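Local coordinates for 2,3,4,5-tetrahydropyridine-2,6-dicarboxylate N-succinyltransferase (Campylobacter jejuni, PDB 2RIJ), which probably catalyses the transfer of a succinyl group from succinyl-CoA to tetrahydrodipicolinate, a step of lysine biosynthesis by the succinylase branch of the diaminopimelate route, at residues 310-316 with 357-363; 325-331 with 371-377; 243-249 with 258-264; 289-293 with 306-310; 153-157 with 263-267. All blocks are in the same frame, centred on the assembly; numbering follows the deposited sequence.

Interaction 1. Residues 310-316 with 357-363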
# COMPACT_ATOMS: atom_id res chain seq x y z
N GLY A 310 23.94 -0.53 16.24
CA GLY A 310 24.70 0.34 17.13
C GLY A 310 23.96 0.55 18.43
O GLY A 310 23.13 -0.26 18.85
N ASP A 311 24.27 1.64 19.10
CA ASP A 311 23.66 1.94 20.37
C ASP A 311 22.31 2.58 20.23
O ASP A 311 22.03 3.26 19.27
CB ASP A 311 24.53 2.89 21.17
CG ASP A 311 25.90 2.33 21.47
OD1 ASP A 311 26.13 1.11 21.57
OD2 ASP A 311 26.80 3.17 21.60
N ASN A 312 21.48 2.39 21.24
CA ASN A 312 20.16 3.00 21.29
C ASN A 312 19.23 2.72 20.12
O ASN A 312 18.46 3.62 19.70
CB ASN A 312 20.33 4.51 21.42
CG ASN A 312 21.24 4.90 22.58
OD1 ASN A 312 22.27 5.52 22.39
ND2 ASN A 312 20.83 4.56 23.77
N CYS A 313 19.28 1.50 19.60
CA CYS A 313 18.39 1.10 18.54
C CYS A 313 17.16 0.39 19.11
O CYS A 313 17.23 -0.24 20.16
CB CYS A 313 19.07 0.19 17.54
SG CYS A 313 20.38 0.96 16.57
N ILE A 314 16.05 0.49 18.39
CA ILE A 314 14.81 -0.16 18.78
C ILE A 314 14.30 -0.97 17.61
O ILE A 314 14.28 -0.49 16.48
CB ILE A 314 13.74 0.83 19.15
CG1 ILE A 314 14.18 1.70 20.34
CG2 ILE A 314 12.39 0.12 19.48
CD1 ILE A 314 13.16 2.74 20.65
N VAL A 315 13.97 -2.23 17.88
CA VAL A 315 13.26 -3.09 16.93
C VAL A 315 11.91 -3.37 17.56
O VAL A 315 11.81 -3.96 18.64
CB VAL A 315 14.01 -4.38 16.62
CG1 VAL A 315 13.22 -5.26 15.64
CG2 VAL A 315 15.41 -4.09 16.02
N ASP A 316 10.87 -2.93 16.89
CA ASP A 316 9.51 -3.14 17.46
C ASP A 316 9.15 -4.64 17.53
O ASP A 316 9.60 -5.48 16.70
CB ASP A 316 8.43 -2.45 16.62
CG ASP A 316 8.31 -0.93 16.87
OD1 ASP A 316 9.02 -0.31 17.73
OD2 ASP A 316 7.45 -0.35 16.17
N LEU A 357 24.64 1.15 12.76
CA LEU A 357 24.27 2.57 13.00
C LEU A 357 23.59 2.77 14.35
O LEU A 357 22.92 1.86 14.86
CB LEU A 357 23.40 3.11 11.87
CG LEU A 357 23.99 3.03 10.46
CD1 LEU A 357 22.97 3.47 9.42
CD2 LEU A 357 25.29 3.88 10.37
N ASN A 358 23.71 3.98 14.90
CA ASN A 358 23.11 4.32 16.20
C ASN A 358 21.76 4.99 16.07
O ASN A 358 21.52 5.76 15.12
CB ASN A 358 24.04 5.30 16.95
CG ASN A 358 25.44 4.78 17.08
OD1 ASN A 358 25.69 3.69 17.62
ND2 ASN A 358 26.37 5.55 16.57
N GLY A 359 20.90 4.79 17.06
CA GLY A 359 19.64 5.53 17.13
C GLY A 359 18.55 5.13 16.16
O GLY A 359 17.61 5.88 15.94
N LEU A 360 18.66 3.94 15.57
CA LEU A 360 17.69 3.45 14.61
C LEU A 360 16.44 2.90 15.30
O LEU A 360 16.50 2.26 16.35
CB LEU A 360 18.25 2.34 13.71
CG LEU A 360 19.53 2.63 12.89
CD1 LEU A 360 19.85 1.43 11.99
CD2 LEU A 360 19.33 3.85 12.02
N HIS A 361 15.32 3.14 14.67
CA HIS A 361 14.05 2.60 15.12
C HIS A 361 13.41 1.90 13.96
O HIS A 361 12.94 2.54 13.01
CB HIS A 361 13.17 3.69 15.70
CG HIS A 361 11.89 3.18 16.30
ND1 HIS A 361 11.02 4.00 16.98
CD2 HIS A 361 11.37 1.93 16.39
CE1 HIS A 361 10.00 3.29 17.41
NE2 HIS A 361 10.20 2.02 17.10
N PHE A 362 13.39 0.57 14.03
CA PHE A 362 12.77 -0.26 13.00
C PHE A 362 11.31 -0.54 13.41
O PHE A 362 11.01 -1.03 14.50
CB PHE A 362 13.52 -1.59 12.77
CG PHE A 362 14.93 -1.41 12.24
CD1 PHE A 362 15.15 -1.29 10.88
CD2 PHE A 362 16.03 -1.34 13.09
CE1 PHE A 362 16.43 -1.13 10.37
CE2 PHE A 362 17.32 -1.19 12.58
CZ PHE A 362 17.51 -1.10 11.23
N ARG A 363 10.42 -0.18 12.52
CA ARG A 363 8.97 -0.28 12.76
C ARG A 363 8.24 -0.53 11.46
O ARG A 363 8.82 -0.44 10.38
CB ARG A 363 8.47 0.96 13.47
CG ARG A 363 8.81 2.28 12.82
CD ARG A 363 8.24 3.39 13.70
NE ARG A 363 8.54 4.73 13.17
CZ ARG A 363 7.89 5.29 12.15
NH1 ARG A 363 6.90 4.65 11.53
NH2 ARG A 363 8.23 6.52 11.77
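Asp316 reaches from the end of one strand to the imidazole of His361 on its parallel neighbour, while the two backbones run as a short ladder behind them. Ile314 pairs with His361 and Val315 with Phe362: Ile314 N donates to Leu360 O (2.7 Å), Ile314 O accepts from Phe362 N, and Asp316 N returns a bond to Phe362 O. Along the Asp316 side chain, CB stands over Phe362 O (3.6 Å). With CG beside the backbone N (chi1 -80°) the carboxylate lies over toward the neighbouring strand, where its two oxygens meet different partners. OD1 accepts a nearly straight hydrogen bond from His361 NE2 (2.7 Å, 163°); it lies close to the ring plane, although the ring approaches from above the carboxylate plane. OD2 rests against Arg363 CB, 3.2 Å away. The imidazole is held on both faces, with Ile314 CB making a CH-pi contact on one and Arg363 CD on the other. Before the strands begin, the turns are tied by Asn358 OD1, which accepts from Asp311 N on an in-plane lone pair (2.9 Å), and by Gly359 N, which donates to Asp311 O. Leu360 N makes a weak bond to Cys313 SG, which also sits 3.2 Å from Leu357 O. Phe362 packs on the opposite side of the sheet from His361, against Val315 CG2, and meets the Phe327 ring edge to face. Asp316 and Arg363 are both predicted to bind succinyl-CoA. The His361 bond fixes the rotation of the Asp316 carboxylate and would probably favour its charged form.

Interaction 2. Residues 325-331 with 371-377; sequences TKFLLKD and MIVALNK
Strands 326-329 and 371-375 are parallel neighbours in the C-terminal mixed sheet, passing each other at -48°; Leu328 pairs with Ile372 and Leu329 with Val373. Leu328 N donates to Met371 O (2.8 Å, 172°), Leu328 O accepts from Val373 N, and Lys330 N bonds to Val373 O. Phe327 and the selenomethionine at Met371 lie side by side and point the same way. Ring atom CE1 of Phe327 meets CE of Met371 obliquely at 3.7 Å; two bends in the selenomethionine chain, at chi2 and chi3, bring this methyl back to the ring. Phe327 CB rests on Val373 CG1, also at 3.7 Å. Where the strands end, Asp331 OD2 takes over from the backbone ladder. It accepts from Leu375 N at 2.9 Å (176°) on its anti side, and from Lys377 NZ at 3.0 Å in a salt bridge that comes from above the carboxylate plane. The same NZ is held by Leu375 O (2.7 Å), so the ammonium links Asp331 to the end of strand 371-375, just ahead of helix 377-380. On the far strand end, Lys326 NZ forms a salt bridge with Glu347 of the third subunit, and Met371 shares backbone bonds with the second. Strand 371-375 lies between antiparallel strand 360-364 and parallel strand 326-329, a mixed extension to the left-handed parallel beta-helix of hexapeptide-repeat acyltransferases.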
# COMPACT_ATOMS: atom_id res chain seq x y z
N THR A 325 15.99 -7.33 4.00
CA THR A 325 14.81 -6.49 4.16
C THR A 325 15.09 -5.07 3.73
O THR A 325 16.12 -4.49 4.09
CB THR A 325 14.35 -6.49 5.63
OG1 THR A 325 14.39 -7.82 6.11
CG2 THR A 325 12.99 -5.94 5.76
N LYS A 326 14.16 -4.49 2.98
CA LYS A 326 14.24 -3.08 2.62
C LYS A 326 13.41 -2.23 3.56
O LYS A 326 12.31 -2.61 3.95
CB LYS A 326 13.78 -2.87 1.19
CG LYS A 326 14.69 -3.54 0.16
CD LYS A 326 14.03 -3.49 -1.22
CE LYS A 326 14.91 -4.09 -2.25
NZ LYS A 326 14.27 -3.87 -3.56
N PHE A 327 13.96 -1.07 3.89
CA PHE A 327 13.35 -0.09 4.80
C PHE A 327 13.32 1.27 4.16
O PHE A 327 14.29 1.68 3.51
CB PHE A 327 14.14 0.03 6.12
CG PHE A 327 14.18 -1.25 6.90
CD1 PHE A 327 13.15 -1.59 7.78
CD2 PHE A 327 15.20 -2.18 6.68
CE1 PHE A 327 13.17 -2.79 8.46
CE2 PHE A 327 15.19 -3.39 7.36
CZ PHE A 327 14.20 -3.69 8.22
N LEU A 328 12.22 1.98 4.43
CA LEU A 328 12.05 3.36 4.01
C LEU A 328 12.59 4.23 5.14
O LEU A 328 12.13 4.11 6.28
CB LEU A 328 10.56 3.67 3.78
CG LEU A 328 10.15 5.07 3.34
CD1 LEU A 328 10.59 5.31 1.93
CD2 LEU A 328 8.64 5.31 3.45
N LEU A 329 13.55 5.08 4.81
CA LEU A 329 14.20 5.93 5.79
C LEU A 329 13.36 7.14 6.14
O LEU A 329 12.87 7.83 5.25
CB LEU A 329 15.55 6.43 5.26
CG LEU A 329 16.31 7.37 6.21
CD1 LEU A 329 16.87 6.50 7.30
CD2 LEU A 329 17.40 8.15 5.49
N LYS A 330 13.22 7.42 7.44
CA LYS A 330 12.62 8.65 7.92
C LYS A 330 13.59 9.31 8.86
O LYS A 330 14.50 8.67 9.37
CB LYS A 330 11.27 8.37 8.57
CG LYS A 330 10.31 7.72 7.55
CD LYS A 330 8.89 8.02 7.80
CE LYS A 330 7.98 7.35 6.74
NZ LYS A 330 8.16 7.89 5.34
N ASP A 331 13.41 10.60 9.10
CA ASP A 331 14.25 11.33 10.07
C ASP A 331 15.71 11.39 9.66
O ASP A 331 16.59 11.37 10.52
CB ASP A 331 14.13 10.70 11.48
CG ASP A 331 12.69 10.60 11.97
OD1 ASP A 331 11.99 11.62 11.89
OD2 ASP A 331 12.25 9.51 12.43
N MSE A 371 7.82 -1.15 5.64
CA MSE A 371 8.86 -1.24 6.66
C MSE A 371 9.64 0.07 6.71
O MSE A 371 10.10 0.59 5.67
CB MSE A 371 9.80 -2.42 6.38
CG MSE A 371 9.12 -3.76 6.41
SE MSE A 371 8.45 -4.16 8.17
CE MSE A 371 10.03 -4.59 9.11
N ILE A 372 9.75 0.61 7.91
CA ILE A 372 10.43 1.90 8.12
C ILE A 372 11.67 1.77 8.99
O ILE A 372 11.71 1.01 9.93
CB ILE A 372 9.46 2.97 8.75
CG1 ILE A 372 8.47 3.46 7.69
CG2 ILE A 372 10.23 4.17 9.39
CD1 ILE A 372 7.21 4.05 8.27
N VAL A 373 12.70 2.54 8.66
CA VAL A 373 13.79 2.81 9.58
C VAL A 373 13.74 4.32 9.90
O VAL A 373 13.74 5.16 8.98
CB VAL A 373 15.17 2.34 9.11
CG1 VAL A 373 15.61 3.01 7.74
CG2 VAL A 373 16.18 2.56 10.24
N ALA A 374 13.61 4.65 11.18
CA ALA A 374 13.39 6.03 11.65
C ALA A 374 14.30 6.35 12.84
O ALA A 374 15.11 5.52 13.24
CB ALA A 374 11.92 6.24 12.00
N LEU A 375 14.14 7.54 13.44
CA LEU A 375 14.89 7.90 14.61
C LEU A 375 14.24 7.33 15.87
O LEU A 375 13.04 7.47 16.10
CB LEU A 375 15.00 9.44 14.75
CG LEU A 375 15.65 10.02 16.00
CD1 LEU A 375 17.17 9.85 15.97
CD2 LEU A 375 15.19 11.50 16.20
N ASN A 376 15.06 6.73 16.71
CA ASN A 376 14.66 6.46 18.08
C ASN A 376 14.66 7.83 18.79
O ASN A 376 15.71 8.39 19.05
CB ASN A 376 15.62 5.49 18.73
CG ASN A 376 15.37 5.35 20.23
OD1 ASN A 376 14.39 5.91 20.76
ND2 ASN A 376 16.27 4.67 20.92
N LYS A 377 13.48 8.35 19.08
CA LYS A 377 13.38 9.69 19.67
C LYS A 377 14.25 9.84 20.92
O LYS A 377 14.97 10.84 21.06
CB LYS A 377 11.92 10.06 19.95
CG LYS A 377 10.95 9.86 18.75
CD LYS A 377 11.37 10.56 17.45
CE LYS A 377 10.48 10.13 16.22
NZ LYS A 377 11.09 9.12 15.21

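Interaction 3. Residues 243-249 with 258-264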
# COMPACT_ATOMS: atom_id res chain seq x y z
N SER A 243 14.14 -18.13 25.79
CA SER A 243 15.47 -17.60 25.69
C SER A 243 16.50 -18.64 25.33
O SER A 243 16.29 -19.85 25.46
CB SER A 243 15.91 -16.98 27.01
OG SER A 243 14.88 -16.19 27.59
N TYR A 244 17.68 -18.17 24.97
CA TYR A 244 18.82 -19.03 24.84
C TYR A 244 20.07 -18.15 24.76
O TYR A 244 20.03 -17.08 24.20
CB TYR A 244 18.77 -19.91 23.60
CG TYR A 244 19.74 -21.08 23.65
CD1 TYR A 244 19.65 -22.01 24.66
CD2 TYR A 244 20.77 -21.24 22.71
CE1 TYR A 244 20.53 -23.04 24.77
CE2 TYR A 244 21.65 -22.32 22.80
CZ TYR A 244 21.53 -23.21 23.82
OH TYR A 244 22.37 -24.27 23.92
N VAL A 245 21.15 -18.61 25.37
CA VAL A 245 22.52 -18.07 25.11
C VAL A 245 23.43 -19.25 24.75
O VAL A 245 23.70 -20.17 25.57
CB VAL A 245 23.07 -17.30 26.25
CG1 VAL A 245 24.36 -16.55 25.82
CG2 VAL A 245 21.97 -16.32 26.84
N ASN A 246 23.88 -19.23 23.52
CA ASN A 246 24.75 -20.27 23.01
C ASN A 246 26.22 -20.00 23.40
O ASN A 246 26.58 -18.97 24.04
CB ASN A 246 24.58 -20.34 21.49
CG ASN A 246 24.83 -21.74 20.91
OD1 ASN A 246 25.51 -22.55 21.49
ND2 ASN A 246 24.20 -22.02 19.77
N PHE A 247 27.09 -20.95 23.10
CA PHE A 247 28.50 -20.74 23.39
C PHE A 247 29.08 -19.63 22.52
O PHE A 247 28.56 -19.36 21.40
CB PHE A 247 29.30 -22.04 23.23
CG PHE A 247 29.58 -22.42 21.84
CD1 PHE A 247 28.71 -23.21 21.16
CD2 PHE A 247 30.74 -22.00 21.21
CE1 PHE A 247 28.97 -23.60 19.86
CE2 PHE A 247 31.02 -22.40 19.92
CZ PHE A 247 30.13 -23.17 19.24
N ASN A 248 30.11 -18.96 23.05
CA ASN A 248 30.73 -17.78 22.41
C ASN A 248 29.66 -16.71 22.04
O ASN A 248 29.73 -16.07 20.99
CB ASN A 248 31.49 -18.25 21.16
CG ASN A 248 32.50 -17.26 20.68
OD1 ASN A 248 33.17 -16.56 21.46
ND2 ASN A 248 32.62 -17.18 19.35
N ALA A 249 28.69 -16.53 22.94
CA ALA A 249 27.64 -15.54 22.84
C ALA A 249 27.38 -14.98 24.22
O ALA A 249 27.66 -15.63 25.22
CB ALA A 249 26.31 -16.15 22.27
N GLU A 258 15.26 -12.34 27.37
CA GLU A 258 14.08 -13.16 27.24
C GLU A 258 13.95 -13.79 25.86
O GLU A 258 12.93 -14.43 25.51
CB GLU A 258 12.87 -12.36 27.61
CG GLU A 258 13.07 -11.52 28.79
CD GLU A 258 11.75 -10.97 29.31
OE1 GLU A 258 10.89 -11.80 29.64
OE2 GLU A 258 11.54 -9.76 29.36
N GLY A 259 15.00 -13.66 25.09
CA GLY A 259 15.09 -14.22 23.73
C GLY A 259 16.42 -14.90 23.48
O GLY A 259 17.17 -15.22 24.42
N ARG A 260 16.70 -15.17 22.21
CA ARG A 260 17.71 -16.14 21.82
C ARG A 260 18.92 -15.45 21.21
O ARG A 260 18.81 -14.72 20.21
CB ARG A 260 17.10 -17.12 20.82
CG ARG A 260 15.97 -17.91 21.48
CD ARG A 260 15.27 -18.79 20.50
NE ARG A 260 14.51 -18.02 19.51
CZ ARG A 260 13.25 -17.62 19.65
NH1 ARG A 260 12.60 -17.77 20.80
NH2 ARG A 260 12.61 -17.00 18.65
N ILE A 261 20.05 -15.67 21.84
CA ILE A 261 21.33 -15.12 21.40
C ILE A 261 22.16 -16.23 20.80
O ILE A 261 22.74 -17.07 21.51
CB ILE A 261 22.10 -14.46 22.54
CG1 ILE A 261 21.20 -13.50 23.31
CG2 ILE A 261 23.33 -13.70 21.99
CD1 ILE A 261 21.84 -12.81 24.50
N SER A 262 22.31 -16.20 19.48
CA SER A 262 23.11 -17.21 18.74
C SER A 262 24.60 -17.04 18.95
O SER A 262 25.10 -15.98 19.32
CB SER A 262 22.84 -17.11 17.21
OG SER A 262 21.48 -17.42 16.90
N SER A 263 25.34 -18.11 18.68
CA SER A 263 26.79 -18.08 18.79
C SER A 263 27.35 -16.95 17.96
O SER A 263 26.88 -16.70 16.84
CB SER A 263 27.38 -19.44 18.35
OG SER A 263 27.28 -20.37 19.40
N SER A 264 28.34 -16.25 18.52
CA SER A 264 29.01 -15.09 17.98
C SER A 264 28.29 -13.77 18.20
O SER A 264 28.87 -12.75 17.98
CB SER A 264 29.37 -15.24 16.49
OG SER A 264 30.35 -16.22 16.38
O HOH W 1 24.15 -20.32 16.89
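Tyr244 O accepts from Ile261 N in a short, nearly straight bond (2.7 Å, 174°), the tightest link of a parallel ladder in which Tyr244 pairs with Arg260 and Val245 with Ile261. Tyr244 N donates to Gly259 O on one side of it, and Asn246 N to Ile261 O on the other. Past the strands the chains turn together: Ser264 N bonds to Asn248 O (2.8 Å), and Ala249 CB presses on Ser262 O at 3.2 Å and on Ile261 CG2 at 3.9 Å. Ser263 is modelled in two conformers; in one, and so with some doubt, OG bonds to Phe247 O and lies over one face of that ring. A water accepts hydrogen bonds from Ser263 N (3.1 Å) and, weakly, from Asn246 ND2, bridging the two turns. Asn246 OD1 folds back to accept from Phe247 N (2.8 Å). At the other end Arg260 lays CG against Tyr244 CB (4.0 Å). A bend at chi3 (-68°) then carries the guanidinium away, to Ala242 O, Ser278 OG and Asn302 of the second subunit. The two strands lie on successive coils of the parallel beta-helix. Glu258 is the predicted acyl-anhydride residue and Arg260 is predicted to bind succinyl-CoA, so the ladder fixes the backbone beside both; the oxygens round the guanidinium hold it in place and probably stabilise its positive charge.

Interaction 4. Residues 289-293 with 306-310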
# COMPACT_ATOMS: atom_id res chain seq x y z
N ASN A 289 30.55 -11.42 8.86
CA ASN A 289 31.00 -11.07 10.19
C ASN A 289 29.95 -11.35 11.27
O ASN A 289 28.78 -11.65 10.98
CB ASN A 289 31.44 -9.60 10.16
CG ASN A 289 32.53 -9.36 9.08
OD1 ASN A 289 33.71 -9.67 9.27
ND2 ASN A 289 32.10 -8.84 7.93
N ALA A 290 30.38 -11.27 12.52
CA ALA A 290 29.53 -11.59 13.67
C ALA A 290 28.55 -10.43 13.93
O ALA A 290 28.87 -9.29 13.68
CB ALA A 290 30.43 -11.86 14.90
N ILE A 291 27.37 -10.73 14.45
CA ILE A 291 26.38 -9.71 14.81
C ILE A 291 26.55 -9.22 16.26
O ILE A 291 26.70 -10.02 17.16
CB ILE A 291 24.99 -10.28 14.58
CG1 ILE A 291 24.79 -10.41 13.06
CG2 ILE A 291 23.88 -9.42 15.20
CD1 ILE A 291 23.65 -11.24 12.69
N SER A 292 26.62 -7.90 16.43
CA SER A 292 26.68 -7.24 17.73
C SER A 292 25.50 -6.27 17.84
O SER A 292 25.18 -5.60 16.89
CB SER A 292 27.95 -6.41 17.86
OG SER A 292 29.12 -7.20 17.81
N VAL A 293 24.85 -6.23 19.01
CA VAL A 293 23.84 -5.24 19.31
C VAL A 293 24.47 -4.33 20.36
O VAL A 293 25.10 -4.80 21.31
CB VAL A 293 22.58 -5.98 19.79
CG1 VAL A 293 21.62 -5.09 20.51
CG2 VAL A 293 21.93 -6.74 18.58
N GLY A 306 18.71 -9.62 12.46
CA GLY A 306 19.70 -10.26 11.59
C GLY A 306 20.83 -9.39 11.11
O GLY A 306 21.65 -9.80 10.26
N ILE A 307 20.98 -8.22 11.71
CA ILE A 307 22.10 -7.33 11.42
C ILE A 307 22.70 -6.75 12.71
O ILE A 307 22.02 -6.67 13.72
CB ILE A 307 21.67 -6.11 10.50
CG1 ILE A 307 20.60 -5.23 11.17
CG2 ILE A 307 21.15 -6.65 9.11
CD1 ILE A 307 20.33 -3.92 10.48
N PRO A 308 23.97 -6.36 12.67
CA PRO A 308 24.55 -5.58 13.74
C PRO A 308 23.79 -4.27 13.95
O PRO A 308 23.38 -3.64 12.97
CB PRO A 308 25.99 -5.34 13.27
CG PRO A 308 26.24 -6.37 12.22
CD PRO A 308 24.93 -6.61 11.59
N LEU A 309 23.56 -3.90 15.21
CA LEU A 309 22.93 -2.64 15.55
C LEU A 309 23.90 -1.85 16.41
O LEU A 309 24.61 -2.41 17.25
CB LEU A 309 21.65 -2.91 16.34
CG LEU A 309 20.50 -3.71 15.75
CD1 LEU A 309 19.37 -3.93 16.76
CD2 LEU A 309 19.92 -3.00 14.47
N GLY A 310 23.94 -0.53 16.24
CA GLY A 310 24.70 0.34 17.13
C GLY A 310 23.96 0.55 18.43
O GLY A 310 23.13 -0.26 18.85
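Ile291 lays its methyls on two successive peptide planes of the loop 306-310. CD1 stands over one face of the Gly306-Ile307 peptide, 3.5 Å from Gly306 O. CG2 stands over a face of the Ile307-Pro308 peptide, 3.6 Å from Ile307 O. Between them Ile291 CG1 meets the proline ring at Pro308 CD (4.1 Å), the two side chains crossing at about a right angle. With CG1 beside the backbone N (chi1 -70°) and CG2 opposite it, both branches of Ile291 can reach the loop at once. The polar link is a single bond: Leu309 N donates to Ser292 O at 2.9 Å (151°) and lies in the plane of that carbonyl. Pro308, which has no N-H to give, offers its CA hydrogen to the same oxygen at 3.2 Å. Further on, Val293 CG2 touches Leu309 CD1 at 4.2 Å. Ser292 OG is satisfied by Arg156. Strand 292-293 is flanked by 266-267, its parallel neighbour on the preceding coil, and by this loop, which runs from strand 304-305 to 314-315; the side chains of Ile307 and Leu309 touch Phe362 of strand 360-364.

Interaction 5. Residues 153-157 with 263-267; sequences VPLRS and SSAIV
Ser264 offers its carbonyl oxygen to Arg156, which grips it side-on with two nitrogens: NE at 2.7 Å (149°) and NH2 at 2.9 Å (140°). The oxygen lies within a few degrees of the guanidinium plane, so both bonds use the edge of the flat group. Next in the chain, Ala265 turns its methyl away, and only its CA comes near, at the same edge of the guanidinium. Ile266 then points its side chain back toward the turn. Its CD1 stands over the middle of one guanidinium face, 3.3 Å from Arg156 CZ, a close fit of methyl on flat cation. The same methyl reaches Leu155 CB at 3.9 Å, and Leu155 CD1 lies along Ile266 CG1 at 3.9 Å as the two side chains slide past each other in opposite directions. Arg156 can stretch this far because its chain is extended from CG to NE. It leaves from the third position of a type II turn, Pro154 to Ser157, closed by Ser157 N to Pro154 O at 3.1 Å and reinforced by Ser157 OG on the same oxygen. Arg156 has further partners on the neighbouring coils: its N donates to Asn248 OD1, and its NH2 to Ser292 OG. The loop between helices 138-149 and 163-166 is thereby laid against three successive coils of the parallel beta-helix, around strand 266-267, which lies between 250-251 and 292-293.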
# COMPACT_ATOMS: atom_id res chain seq x y z
N VAL A 153 38.73 -13.86 29.10
CA VAL A 153 38.91 -13.35 27.75
C VAL A 153 37.55 -12.88 27.18
O VAL A 153 36.49 -13.38 27.58
CB VAL A 153 39.51 -14.40 26.77
CG1 VAL A 153 40.89 -14.93 27.30
CG2 VAL A 153 38.50 -15.54 26.47
N PRO A 154 37.58 -11.88 26.29
CA PRO A 154 36.32 -11.42 25.66
C PRO A 154 35.71 -12.39 24.67
O PRO A 154 36.42 -13.22 24.07
CB PRO A 154 36.71 -10.12 24.95
CG PRO A 154 38.08 -9.79 25.44
CD PRO A 154 38.73 -11.02 25.90
N LEU A 155 34.40 -12.27 24.54
CA LEU A 155 33.64 -13.02 23.52
C LEU A 155 34.31 -12.84 22.16
O LEU A 155 34.85 -11.76 21.85
CB LEU A 155 32.21 -12.51 23.48
CG LEU A 155 31.32 -12.98 24.62
CD1 LEU A 155 30.02 -12.16 24.75
CD2 LEU A 155 31.03 -14.48 24.36
N ARG A 156 34.33 -13.92 21.40
CA ARG A 156 34.94 -14.00 20.05
C ARG A 156 36.47 -13.93 19.94
O ARG A 156 37.02 -14.11 18.85
CB ARG A 156 34.37 -12.93 19.12
CG ARG A 156 32.89 -12.86 19.01
CD ARG A 156 32.60 -11.64 18.09
NE ARG A 156 31.21 -11.35 18.00
CZ ARG A 156 30.74 -10.15 17.71
NH1 ARG A 156 31.54 -9.11 17.50
NH2 ARG A 156 29.45 -9.97 17.65
N SER A 157 37.15 -13.77 21.06
CA SER A 157 38.55 -13.43 21.06
C SER A 157 39.45 -14.67 20.99
O SER A 157 40.65 -14.52 20.82
CB SER A 157 38.86 -12.58 22.28
OG SER A 157 38.92 -13.37 23.44
N SER A 263 25.34 -18.11 18.68
CA SER A 263 26.79 -18.08 18.79
C SER A 263 27.35 -16.95 17.96
O SER A 263 26.88 -16.70 16.84
CB SER A 263 27.38 -19.44 18.35
OG SER A 263 27.28 -20.37 19.40
N SER A 264 28.34 -16.25 18.52
CA SER A 264 29.01 -15.09 17.98
C SER A 264 28.29 -13.77 18.20
O SER A 264 28.87 -12.75 17.98
CB SER A 264 29.37 -15.24 16.49
OG SER A 264 30.35 -16.22 16.38
N ALA A 265 27.06 -13.82 18.69
CA ALA A 265 26.27 -12.58 18.93
C ALA A 265 26.63 -12.02 20.30
O ALA A 265 26.79 -12.79 21.28
CB ALA A 265 24.77 -12.84 18.80
N ILE A 266 26.76 -10.69 20.35
CA ILE A 266 27.08 -9.94 21.55
C ILE A 266 26.06 -8.84 21.72
O ILE A 266 25.73 -8.12 20.76
CB ILE A 266 28.50 -9.29 21.51
CG1 ILE A 266 29.59 -10.38 21.34
CG2 ILE A 266 28.77 -8.51 22.78
CD1 ILE A 266 31.00 -9.80 21.02
N VAL A 267 25.55 -8.73 22.95
CA VAL A 267 24.53 -7.75 23.32
C VAL A 267 25.13 -6.79 24.37
O VAL A 267 25.64 -7.22 25.38
CB VAL A 267 23.26 -8.44 23.83
CG1 VAL A 267 22.18 -7.45 24.25
CG2 VAL A 267 22.72 -9.43 22.75

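In the fold
Interactions 3, 5, 4, 1 and 2 succeed one another from the first coils to the C-terminal sheet, interaction 5 bringing in a loop from the N-terminal part. Interactions 3 and 5 share Ser263 and Ser264, with centres about 10 Å apart; interaction 4 lies about 11 Å from interaction 5, joined through Ser292 and Arg156. Interaction 1 shares Gly310 with interaction 4 and also packs on it, Phe362 CE2 to Leu309 CD2 at 3.7 Å. Interaction 2 adjoins interaction 1 through His361 N and Ala374 O. The predicted active-site Glu258 and succinyl-CoA-binding Arg260 belong to interaction 3, whereas Asp316 and Arg363, also predicted to bind succinyl-CoA, belong to interaction 1, about 20 Å away between centres. Interactions 2 and 3 both touch the second subunit.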